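Local coordinates for spore germination protein B3 (Bacillus subtilis subsp. subtilis, PDB 3N54) that takes part in the spore germination response to the mixture of L-asparagine, glucose, fructose and potassium ions, as a membrane lipoprotein component of a germinant receptor, at residues I2-D14 with Q20-S32. Residues are numbered along the deposited sequence; the frame is centred on the assembly and turned at random.
Sequences IEQLSFARGLAID and QYKLTYQNLLPQS
Asp14 and Lys22 pair near the turn of an antiparallel beta hairpin, strand 8-15 with strand 21-28. Their backbones exchange two hydrogen bonds; Lys22 N reaches Asp14 O at 2.9 Å. The side chains share a face, but Asp14 OD2 and Lys22 NZ stay 5.7 Å apart. A water sits within hydrogen-bonding distance of Asp14 OD2, Lys22 O and Thr24 OG1, though it has too few protons to serve every acceptor around it. Further along, Ala12 pairs with Thr24 and Gly10 with Gln26 through the same kind of paired hydrogen bonds.

Leu28 lies at the other end. Its CG and CD2 lean over the backbone of Gly10, where no side chain blocks them; CG is 3.9 Å from Gly10 N. Leu28 O accepts a 2.9 Å bond from Ser6 OG and one from a water held by Phe7 N. These bonds carry the contact into the loop before strand 8-15. There Pro30 CG meets the Phe7 ring.

The opposite face carries Arg9, Leu11, Tyr25, Leu23 and Ile13. Strand 46-55 adds the third strand beside 21-28, and its Lys51 makes a cation-pi contact with Tyr25. The Arg9 guanidinium lies nearly parallel to the Tyr25 ring, with NH2 3.5 Å from CE2. Leu11 has CG anti to the backbone N (chi1 174°), which carries its CD1 back to Tyr25. This methyl makes a CH-pi contact over the ring centre, 3.6 Å from the centroid.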
ATOM      1  N   ILE A   2       2.359 -22.733 -23.031  1.00 91.09           N
ATOM      2  CA  ILE A   2       1.748 -22.476 -24.339  1.00 85.58           C
ATOM      3  C   ILE A   2       0.254 -22.801 -24.361  1.00 81.36           C
ATOM      4  O   ILE A   2      -0.143 -23.913 -24.012  1.00 82.42           O
ATOM      5  CB  ILE A   2       2.442 -23.317 -25.437  1.00 86.51           C
ATOM      6  CG1 ILE A   2       3.957 -23.101 -25.409  1.00 90.98           C
ATOM      7  CG2 ILE A   2       1.881 -22.981 -26.810  1.00 82.02           C
ATOM      8  CD1 ILE A   2       4.720 -24.008 -26.348  1.00 92.61           C
ATOM      9  N   GLU A   3      -0.558 -21.830 -24.790  1.00 76.95           N
ATOM     10  CA  GLU A   3      -2.014 -21.990 -24.894  1.00 73.13           C
ATOM     11  C   GLU A   3      -2.451 -22.108 -26.357  1.00 69.72           C
ATOM     12  O   GLU A   3      -1.824 -21.538 -27.243  1.00 69.97           O
ATOM     13  CB  GLU A   3      -2.748 -20.811 -24.235  1.00 71.39           C
ATOM     14  CG  GLU A   3      -2.580 -20.713 -22.709  1.00 75.45           C
ATOM     15  CD  GLU A   3      -1.207 -20.211 -22.279  1.00 81.07           C
ATOM     16  OE1 GLU A   3      -0.667 -19.301 -22.946  1.00 81.88           O
ATOM     17  OE2 GLU A   3      -0.671 -20.716 -21.265  1.00 86.12           O
ATOM     18  N   GLN A   4      -3.537 -22.836 -26.602  1.00 67.17           N
ATOM     19  CA  GLN A   4      -4.041 -23.062 -27.961  1.00 64.67           C
ATOM     20  C   GLN A   4      -4.492 -21.752 -28.620  1.00 60.92           C
ATOM     21  O   GLN A   4      -5.048 -20.880 -27.957  1.00 59.54           O
ATOM     22  CB  GLN A   4      -5.181 -24.085 -27.925  1.00 64.36           C
ATOM     23  CG  GLN A   4      -5.731 -24.476 -29.285  1.00 64.40           C
ATOM     24  CD  GLN A   4      -6.781 -25.573 -29.204  1.00 66.07           C
ATOM     25  OE1 GLN A   4      -7.105 -26.065 -28.122  1.00 67.76           O
ATOM     26  NE2 GLN A   4      -7.322 -25.957 -30.354  1.00 66.98           N
ATOM     27  N   LEU A   5      -4.257 -21.630 -29.925  1.00 59.65           N
ATOM     28  CA  LEU A   5      -4.519 -20.386 -30.661  1.00 57.35           C
ATOM     29  C   LEU A   5      -5.989 -20.155 -31.028  1.00 54.21           C
ATOM     30  O   LEU A   5      -6.706 -21.082 -31.399  1.00 53.94           O
ATOM     31  CB  LEU A   5      -3.684 -20.343 -31.945  1.00 59.20           C
ATOM     32  CG  LEU A   5      -2.164 -20.279 -31.778  1.00 62.08           C
ATOM     33  CD1 LEU A   5      -1.476 -20.489 -33.115  1.00 64.24           C
ATOM     34  CD2 LEU A   5      -1.747 -18.957 -31.150  1.00 62.12           C
ATOM     35  N   SER A   6      -6.403 -18.895 -30.923  1.00 51.90           N
ATOM     36  CA  SER A   6      -7.734 -18.439 -31.298  1.00 49.40           C
ATOM     37  C   SER A   6      -7.609 -16.985 -31.734  1.00 49.30           C
ATOM     38  O   SER A   6      -7.026 -16.179 -31.009  1.00 49.38           O
ATOM     39  CB  SER A   6      -8.697 -18.558 -30.122  1.00 47.53           C
ATOM     40  OG  SER A   6      -9.896 -17.839 -30.355  1.00 45.69           O
ATOM     41  N   PHE A   7      -8.158 -16.656 -32.905  1.00 49.38           N
ATOM     42  CA  PHE A   7      -8.046 -15.310 -33.478  1.00 50.35           C
ATOM     43  C   PHE A   7      -9.354 -14.530 -33.536  1.00 49.41           C
ATOM     44  O   PHE A   7      -9.343 -13.355 -33.905  1.00 51.27           O
ATOM     45  CB  PHE A   7      -7.474 -15.397 -34.894  1.00 53.18           C
ATOM     46  CG  PHE A   7      -6.194 -16.167 -34.976  1.00 54.07           C
ATOM     47  CD1 PHE A   7      -6.188 -17.486 -35.413  1.00 54.34           C
ATOM     48  CD2 PHE A   7      -4.994 -15.584 -34.593  1.00 55.32           C
ATOM     49  CE1 PHE A   7      -5.000 -18.214 -35.484  1.00 55.79           C
ATOM     50  CE2 PHE A   7      -3.801 -16.302 -34.660  1.00 57.25           C
ATOM     51  CZ  PHE A   7      -3.808 -17.623 -35.105  1.00 56.88           C
ATOM     52  N   ALA A   8     -10.468 -15.169 -33.177  1.00 46.99           N
ATOM     53  CA  ALA A   8     -11.785 -14.533 -33.227  1.00 45.78           C
ATOM     54  C   ALA A   8     -12.570 -14.797 -31.944  1.00 42.71           C
ATOM     55  O   ALA A   8     -12.404 -15.839 -31.309  1.00 41.52           O
ATOM     56  CB  ALA A   8     -12.561 -15.038 -34.432  1.00 47.23           C
ATOM     57  N   ARG A   9     -13.436 -13.856 -31.584  1.00 41.69           N
ATOM     58  CA  ARG A   9     -14.210 -13.945 -30.351  1.00 39.61           C
ATOM     59  C   ARG A   9     -15.710 -14.005 -30.583  1.00 38.01           C
ATOM     60  O   ARG A   9     -16.234 -13.413 -31.526  1.00 38.75           O
ATOM     61  CB  ARG A   9     -13.874 -12.764 -29.430  1.00 40.37           C
ATOM     62  CG  ARG A   9     -12.635 -13.013 -28.590  1.00 43.55           C
ATOM     63  CD  ARG A   9     -12.110 -11.754 -27.919  1.00 49.02           C
ATOM     64  NE  ARG A   9     -13.064 -11.122 -27.005  1.00 51.36           N
ATOM     65  CZ  ARG A   9     -13.668  -9.941 -27.192  1.00 54.61           C
ATOM     66  NH1 ARG A   9     -13.445  -9.200 -28.276  1.00 57.60           N
ATOM     67  NH2 ARG A   9     -14.505  -9.485 -26.265  1.00 54.97           N
ATOM     68  N   GLY A  10     -16.381 -14.736 -29.697  1.00 35.53           N
ATOM     69  CA  GLY A  10     -17.828 -14.866 -29.702  1.00 34.54           C
ATOM     70  C   GLY A  10     -18.358 -14.621 -28.303  1.00 32.52           C
ATOM     71  O   GLY A  10     -17.584 -14.519 -27.352  1.00 31.76           O
ATOM     72  N   LEU A  11     -19.679 -14.555 -28.174  1.00 31.68           N
ATOM     73  CA  LEU A  11     -20.316 -14.275 -26.899  1.00 30.33           C
ATOM     74  C   LEU A  11     -21.658 -14.975 -26.763  1.00 30.66           C
ATOM     75  O   LEU A  11     -22.481 -14.932 -27.678  1.00 31.23           O
ATOM     76  CB  LEU A  11     -20.531 -12.772 -26.744  1.00 30.01           C
ATOM     77  CG  LEU A  11     -21.315 -12.289 -25.519  1.00 29.28           C
ATOM     78  CD1 LEU A  11     -20.609 -12.681 -24.215  1.00 27.38           C
ATOM     79  CD2 LEU A  11     -21.533 -10.780 -25.595  1.00 28.33           C
ATOM     80  N   ALA A  12     -21.858 -15.612 -25.609  1.00 30.12           N
ATOM     81  CA  ALA A  12     -23.134 -16.194 -25.241  1.00 30.91           C
ATOM     82  C   ALA A  12     -23.739 -15.311 -24.163  1.00 30.52           C
ATOM     83  O   ALA A  12     -23.051 -14.955 -23.200  1.00 30.23           O
ATOM     84  CB  ALA A  12     -22.953 -17.608 -24.719  1.00 31.65           C
ATOM     85  N   ILE A  13     -25.004 -14.927 -24.333  1.00 31.18           N
ATOM     86  CA  ILE A  13     -25.717 -14.190 -23.297  1.00 31.23           C
ATOM     87  C   ILE A  13     -26.912 -15.020 -22.859  1.00 33.04           C
ATOM     88  O   ILE A  13     -27.755 -15.391 -23.679  1.00 34.11           O
ATOM     89  CB  ILE A  13     -26.213 -12.793 -23.734  1.00 31.44           C
ATOM     90  CG1 ILE A  13     -25.107 -12.002 -24.440  1.00 31.41           C
ATOM     91  CG2 ILE A  13     -26.724 -12.024 -22.508  1.00 29.75           C
ATOM     92  CD1 ILE A  13     -25.511 -10.575 -24.807  1.00 32.69           C
ATOM     93  N   ASP A  14     -26.960 -15.307 -21.560  1.00 34.18           N
ATOM     94  CA  ASP A  14     -28.023 -16.092 -20.955  1.00 36.73           C
ATOM     95  C   ASP A  14     -28.625 -15.405 -19.738  1.00 37.88           C
ATOM     96  O   ASP A  14     -28.017 -14.511 -19.131  1.00 36.49           O
ATOM     97  CB  ASP A  14     -27.476 -17.441 -20.483  1.00 38.19           C
ATOM     98  CG  ASP A  14     -27.279 -18.426 -21.606  1.00 39.53           C
ATOM     99  OD1 ASP A  14     -28.284 -18.769 -22.267  1.00 41.37           O
ATOM    100  OD2 ASP A  14     -26.131 -18.894 -21.797  1.00 39.65           O
ATOM    101  N   GLN A  20     -30.174 -14.306 -13.127  1.00 54.58           N
ATOM    102  CA  GLN A  20     -29.085 -13.384 -13.244  1.00 52.17           C
ATOM    103  C   GLN A  20     -28.604 -13.510 -14.668  1.00 47.31           C
ATOM    104  O   GLN A  20     -28.866 -14.504 -15.334  1.00 46.92           O
ATOM    105  CB  GLN A  20     -27.980 -13.668 -12.218  1.00 55.07           C
ATOM    106  CG  GLN A  20     -27.370 -15.056 -12.258  1.00 57.36           C
ATOM    107  CD  GLN A  20     -26.682 -15.439 -10.946  1.00 63.54           C
ATOM    108  OE1 GLN A  20     -26.078 -16.511 -10.836  1.00 66.45           O
ATOM    109  NE2 GLN A  20     -26.778 -14.568  -9.946  1.00 66.24           N
ATOM    110  N   TYR A  21     -27.941 -12.481 -15.144  1.00 43.65           N
ATOM    111  CA  TYR A  21     -27.368 -12.522 -16.460  1.00 39.79           C
ATOM    112  C   TYR A  21     -26.014 -13.211 -16.384  1.00 38.97           C
ATOM    113  O   TYR A  21     -25.267 -13.030 -15.424  1.00 39.53           O
ATOM    114  CB  TYR A  21     -27.273 -11.116 -17.029  1.00 38.59           C
ATOM    115  CG  TYR A  21     -28.639 -10.548 -17.253  1.00 39.13           C
ATOM    116  CD1 TYR A  21     -29.223  -9.690 -16.332  1.00 41.70           C
ATOM    117  CD2 TYR A  21     -29.378 -10.918 -18.365  1.00 39.01           C
ATOM    118  CE1 TYR A  21     -30.504  -9.189 -16.537  1.00 43.60           C
ATOM    119  CE2 TYR A  21     -30.640 -10.430 -18.580  1.00 41.21           C
ATOM    120  CZ  TYR A  21     -31.201  -9.562 -17.663  1.00 44.29           C
ATOM    121  OH  TYR A  21     -32.469  -9.089 -17.876  1.00 48.55           O
ATOM    122  N   LYS A  22     -25.740 -14.045 -17.380  1.00 37.09           N
ATOM    123  CA  LYS A  22     -24.463 -14.709 -17.501  1.00 37.08           C
ATOM    124  C   LYS A  22     -23.964 -14.521 -18.919  1.00 34.70           C
ATOM    125  O   LYS A  22     -24.567 -15.018 -19.859  1.00 34.46           O
ATOM    126  CB  LYS A  22     -24.554 -16.200 -17.153  1.00 39.05           C
ATOM    127  CG  LYS A  22     -23.184 -16.867 -17.058  1.00 40.87           C
ATOM    128  CD  LYS A  22     -23.225 -18.287 -16.497  1.00 45.72           C
ATOM    129  CE  LYS A  22     -23.676 -19.301 -17.542  1.00 47.42           C
ATOM    130  NZ  LYS A  22     -23.335 -20.719 -17.145  1.00 51.61           N
ATOM    131  N   LEU A  23     -22.887 -13.754 -19.061  1.00 34.27           N
ATOM    132  CA  LEU A  23     -22.227 -13.562 -20.340  1.00 32.74           C
ATOM    133  C   LEU A  23     -21.007 -14.457 -20.362  1.00 33.13           C
ATOM    134  O   LEU A  23     -20.149 -14.336 -19.495  1.00 33.86           O
ATOM    135  CB  LEU A  23     -21.798 -12.115 -20.537  1.00 32.71           C
ATOM    136  CG  LEU A  23     -22.878 -11.108 -20.926  1.00 32.63           C
ATOM    137  CD1 LEU A  23     -23.852 -10.860 -19.781  1.00 33.59           C
ATOM    138  CD2 LEU A  23     -22.234  -9.804 -21.372  1.00 32.77           C
ATOM    139  N   THR A  24     -20.950 -15.381 -21.319  1.00 32.61           N
ATOM    140  CA  THR A  24     -19.787 -16.246 -21.472  1.00 32.94           C
ATOM    141  C   THR A  24     -19.112 -15.918 -22.796  1.00 31.99           C
ATOM    142  O   THR A  24     -19.646 -16.214 -23.863  1.00 31.12           O
ATOM    143  CB  THR A  24     -20.152 -17.739 -21.436  1.00 34.29           C
ATOM    144  OG1 THR A  24     -20.971 -18.011 -20.296  1.00 35.11           O
ATOM    145  CG2 THR A  24     -18.880 -18.608 -21.363  1.00 35.21           C
ATOM    146  N   TYR A  25     -17.951 -15.276 -22.721  1.00 32.21           N
ATOM    147  CA  TYR A  25     -17.173 -14.979 -23.912  1.00 32.44           C
ATOM    148  C   TYR A  25     -16.532 -16.266 -24.422  1.00 33.29           C
ATOM    149  O   TYR A  25     -16.378 -17.231 -23.671  1.00 34.23           O
ATOM    150  CB  TYR A  25     -16.138 -13.893 -23.634  1.00 33.50           C
ATOM    151  CG  TYR A  25     -16.770 -12.528 -23.499  1.00 33.82           C
ATOM    152  CD1 TYR A  25     -17.412 -12.148 -22.324  1.00 33.58           C
ATOM    153  CD2 TYR A  25     -16.748 -11.631 -24.558  1.00 35.22           C
ATOM    154  CE1 TYR A  25     -18.006 -10.903 -22.206  1.00 35.62           C
ATOM    155  CE2 TYR A  25     -17.335 -10.383 -24.451  1.00 36.55           C
ATOM    156  CZ  TYR A  25     -17.960 -10.022 -23.272  1.00 37.13           C
ATOM    157  OH  TYR A  25     -18.539  -8.779 -23.173  1.00 40.03           O
ATOM    158  N   GLN A  26     -16.192 -16.278 -25.705  1.00 33.63           N
ATOM    159  CA  GLN A  26     -15.711 -17.482 -26.376  1.00 34.78           C
ATOM    160  C   GLN A  26     -14.518 -17.184 -27.275  1.00 35.61           C
ATOM    161  O   GLN A  26     -14.505 -16.191 -28.001  1.00 35.26           O
ATOM    162  CB  GLN A  26     -16.827 -18.065 -27.248  1.00 35.31           C
ATOM    163  CG  GLN A  26     -18.190 -18.255 -26.546  1.00 35.40           C
ATOM    164  CD  GLN A  26     -18.167 -19.343 -25.491  1.00 36.89           C
ATOM    165  OE1 GLN A  26     -19.023 -19.390 -24.609  1.00 38.57           O
ATOM    166  NE2 GLN A  26     -17.193 -20.232 -25.583  1.00 37.62           N
ATOM    167  N   ASN A  27     -13.522 -18.058 -27.222  1.00 37.11           N
ATOM    168  CA  ASN A  27     -12.368 -17.976 -28.090  1.00 38.47           C
ATOM    169  C   ASN A  27     -12.623 -18.957 -29.219  1.00 39.71           C
ATOM    170  O   ASN A  27     -12.495 -20.170 -29.040  1.00 40.79           O
ATOM    171  CB  ASN A  27     -11.098 -18.303 -27.307  1.00 39.73           C
ATOM    172  CG  ASN A  27     -10.850 -17.322 -26.166  1.00 39.87           C
ATOM    173  OD1 ASN A  27     -10.674 -17.718 -25.007  1.00 42.18           O
ATOM    174  ND2 ASN A  27     -10.858 -16.041 -26.486  1.00 38.08           N
ATOM    175  N   LEU A  28     -13.012 -18.435 -30.378  1.00 40.49           N
ATOM    176  CA  LEU A  28     -13.457 -19.292 -31.480  1.00 42.64           C
ATOM    177  C   LEU A  28     -12.303 -20.084 -32.096  1.00 45.34           C
ATOM    178  O   LEU A  28     -11.200 -19.562 -32.283  1.00 45.27           O
ATOM    179  CB  LEU A  28     -14.183 -18.474 -32.554  1.00 43.10           C
ATOM    180  CG  LEU A  28     -15.375 -17.641 -32.057  1.00 41.44           C
ATOM    181  CD1 LEU A  28     -16.009 -16.906 -33.216  1.00 41.46           C
ATOM    182  CD2 LEU A  28     -16.406 -18.505 -31.321  1.00 39.27           C
ATOM    183  N   LEU A  29     -12.582 -21.351 -32.394  1.00 48.03           N
ATOM    184  CA  LEU A  29     -11.606 -22.253 -32.984  1.00 51.42           C
ATOM    185  C   LEU A  29     -11.318 -21.803 -34.410  1.00 53.92           C
ATOM    186  O   LEU A  29     -12.249 -21.561 -35.165  1.00 55.02           O
ATOM    187  CB  LEU A  29     -12.150 -23.684 -32.979  1.00 53.30           C
ATOM    188  CG  LEU A  29     -11.197 -24.804 -33.393  1.00 56.50           C
ATOM    189  CD1 LEU A  29     -10.049 -24.934 -32.405  1.00 55.73           C
ATOM    190  CD2 LEU A  29     -11.955 -26.131 -33.526  1.00 58.61           C
ATOM    191  N   PRO A  30     -10.035 -21.647 -34.774  1.00 56.32           N
ATOM    192  CA  PRO A  30      -9.743 -21.252 -36.153  1.00 59.53           C
ATOM    193  C   PRO A  30     -10.262 -22.287 -37.154  1.00 63.52           C
ATOM    194  O   PRO A  30      -9.978 -23.477 -37.008  1.00 65.00           O
ATOM    195  CB  PRO A  30      -8.210 -21.180 -36.190  1.00 60.39           C
ATOM    196  CG  PRO A  30      -7.788 -21.015 -34.781  1.00 57.77           C
ATOM    197  CD  PRO A  30      -8.816 -21.705 -33.943  1.00 56.03           C
ATOM    198  N   GLN A  31     -11.036 -21.839 -38.139  1.00 66.46           N
ATOM    199  CA  GLN A  31     -11.588 -22.730 -39.164  1.00 71.11           C
ATOM    200  C   GLN A  31     -10.697 -22.732 -40.403  1.00 75.18           C
ATOM    201  O   GLN A  31     -10.137 -21.698 -40.773  1.00 75.52           O
ATOM    202  CB  GLN A  31     -13.011 -22.298 -39.543  1.00 72.31           C
ATOM    203  CG  GLN A  31     -13.659 -23.148 -40.651  1.00 78.18           C
ATOM    204  CD  GLN A  31     -15.018 -22.624 -41.088  1.00 80.79           C
ATOM    205  OE1 GLN A  31     -15.632 -21.800 -40.405  1.00 78.21           O
ATOM    206  NE2 GLN A  31     -15.497 -23.108 -42.232  1.00 86.68           N
ATOM    207  N   SER A  32     -10.578 -23.896 -41.039  1.00 79.15           N
ATOM    208  CA  SER A  32      -9.765 -24.045 -42.247  1.00 83.65           C
ATOM    209  C   SER A  32     -10.535 -23.584 -43.483  1.00 88.02           C
ATOM    210  O   SER A  32     -11.725 -23.871 -43.630  1.00 89.73           O
ATOM    211  CB  SER A  32      -9.320 -25.501 -42.424  1.00 86.45           C
ATOM    212  OG  SER A  32     -10.434 -26.367 -42.581  1.00 89.10           O
TER
HETATM  213  O   HOH W   1     -10.077 -15.442 -28.957  1.00 43.89           O
HETATM  214  O   HOH W   2      -9.966 -18.242 -34.252  1.00 52.28           O
HETATM  215  O   HOH W   3     -23.702 -17.313 -20.830  1.00 31.98           O